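Aspartate-semialdehyde dehydrogenase (PDB 2YV3) catalyses the NADPH-dependent reductive dephosphorylation of L-aspartyl-4-phosphate to L-aspartate-semialdehyde, a shared step towards lysine, methionine and threonine. Local coordinates at the interface of chains A and B. Numbering follows the deposited sequence. Chains: chain A/B, Aspartate-semialdehyde dehydrogenase.

The interface of chains A and B. Residues chain A 147, 226, 228; chain B 147, 243, 298-299, 304.
A:Ile147 and its twin B:Ile147 point at each other end to end across the two-fold homodimer interface of aspartate-semialdehyde dehydrogenase, which is built from the family's dimerisation domain. Their CD1 methyls are modelled too close, and the spacing between them is doubtful. Other apolar contacts of A:Ile147, on strand 143-151, spread over its three side-chain carbons beyond CB, which address different partners. CG1 of A:Ile147 lies 3.9 Å from the methyl CB of B:Ala298. CD1 of A:Ile147 comes to 4.1 Å from CZ of B:Phe299, the two side chains crossing at about a right angle, with CZ, the far corner of the ring, the nearest ring atom. With CG1 beside the backbone N (chi1 -52°), the CG2 branch of A:Ile147 is left to point at B:Ser243, whose hydroxyl OG is 3.8 Å from CG2. B:Ala298 also lies against CB of A:Ser226, in a pairing modelled too tightly to be relied on.

The polar contacts centre on the carboxylate of B:Asp304. Within chain B, the hydroxyl OG of B:Ser243 bonds OD2 of B:Asp304 at 2.5 Å, approaching from above the carboxylate plane, 47° out of it. B:Ser243 CB meanwhile sits in plane at the edge of the B:Phe299 ring, linking the polar group to the apolar one. From chain A, A:Ser226 turns its hydroxyl away from its own backbone N (chi1 172°), which brings OG to 3.2 Å from OD2 of B:Asp304, an approach of two polar groups rather than a hydrogen bond. On the same strand 224-228, OG1 of A:Thr228 is more distant, 4.1 Å from OD2 of B:Asp304, and its side chain runs alongside the aspartate but in the opposite sense. Replacing B:Asp304 with a leucine would probably leave the B:Ser243 hydroxyl without this acceptor and free to turn, and set a greasy branch against the A:Ser226 hydroxyl. The patch is centred about 17 Å from B:His238, the proton acceptor of the active site.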
loop_
_atom_site.group_PDB
_atom_site.type_symbol
_atom_site.label_atom_id
_atom_site.label_comp_id
_atom_site.label_asym_id
_atom_site.label_seq_id
_atom_site.Cartn_x
_atom_site.Cartn_y
_atom_site.Cartn_z
ATOM N N ILE A 147 -1.677 -13.853 -0.650
ATOM C CA ILE A 147 -1.508 -12.750 -1.586
ATOM C C ILE A 147 -1.244 -11.447 -0.843
ATOM O O ILE A 147 -2.184 -10.750 -0.465
ATOM C CB ILE A 147 -2.781 -12.595 -2.432
ATOM C CG1 ILE A 147 -3.124 -13.949 -3.052
ATOM C CG2 ILE A 147 -2.583 -11.530 -3.505
ATOM C CD1 ILE A 147 -4.421 -13.978 -3.805
ATOM N N SER A 226 1.949 -15.069 -3.477
ATOM C CA SER A 226 2.133 -13.966 -4.426
ATOM C C SER A 226 2.316 -12.745 -3.542
ATOM O O SER A 226 1.736 -12.681 -2.462
ATOM C CB SER A 226 0.884 -13.788 -5.295
ATOM O OG SER A 226 0.939 -12.624 -6.107
ATOM N N THR A 228 3.404 -8.203 -3.715
ATOM C CA THR A 228 3.840 -6.998 -4.418
ATOM C C THR A 228 4.504 -6.098 -3.397
ATOM O O THR A 228 3.818 -5.508 -2.572
ATOM C CB THR A 228 2.668 -6.176 -5.019
ATOM O OG1 THR A 228 1.905 -6.986 -5.914
ATOM C CG2 THR A 228 3.221 -4.942 -5.791
ATOM N N ILE B 147 -8.285 -9.243 -6.409
ATOM C CA ILE B 147 -7.860 -8.913 -5.061
ATOM C C ILE B 147 -7.041 -7.650 -5.261
ATOM O O ILE B 147 -6.055 -7.658 -6.026
ATOM C CB ILE B 147 -6.970 -10.004 -4.469
ATOM C CG1 ILE B 147 -7.785 -11.287 -4.300
ATOM C CG2 ILE B 147 -6.378 -9.531 -3.139
ATOM C CD1 ILE B 147 -6.984 -12.494 -3.847
ATOM N N SER B 243 -4.429 -8.707 -8.494
ATOM C CA SER B 243 -4.151 -10.112 -8.752
ATOM C C SER B 243 -5.504 -10.726 -9.097
ATOM O O SER B 243 -6.325 -11.048 -8.216
ATOM C CB SER B 243 -3.546 -10.787 -7.524
ATOM O OG SER B 243 -2.462 -10.034 -7.010
ATOM N N ALA B 298 0.560 -16.857 -7.168
ATOM C CA ALA B 298 -0.519 -17.237 -6.269
ATOM C C ALA B 298 -1.431 -18.264 -6.938
ATOM O O ALA B 298 -1.719 -19.294 -6.352
ATOM C CB ALA B 298 -1.327 -16.006 -5.848
ATOM N N PHE B 299 -1.878 -17.982 -8.162
ATOM C CA PHE B 299 -2.779 -18.890 -8.888
ATOM C C PHE B 299 -2.176 -19.552 -10.133
ATOM O O PHE B 299 -1.121 -19.162 -10.626
ATOM C CB PHE B 299 -4.098 -18.200 -9.326
ATOM C CG PHE B 299 -4.308 -16.812 -8.777
ATOM C CD1 PHE B 299 -3.366 -15.808 -8.973
ATOM C CD2 PHE B 299 -5.482 -16.495 -8.120
ATOM C CE1 PHE B 299 -3.594 -14.518 -8.529
ATOM C CE2 PHE B 299 -5.717 -15.202 -7.671
ATOM C CZ PHE B 299 -4.766 -14.212 -7.880
ATOM N N ASP B 304 -0.752 -10.355 -12.196
ATOM C CA ASP B 304 -0.538 -9.304 -11.198
ATOM C C ASP B 304 0.054 -8.088 -11.897
ATOM O O ASP B 304 0.920 -8.221 -12.772
ATOM C CB ASP B 304 0.433 -9.763 -10.105
ATOM C CG ASP B 304 -0.261 -10.489 -8.974
ATOM O OD1 ASP B 304 -0.994 -11.467 -9.250
ATOM O OD2 ASP B 304 -0.062 -10.087 -7.804
#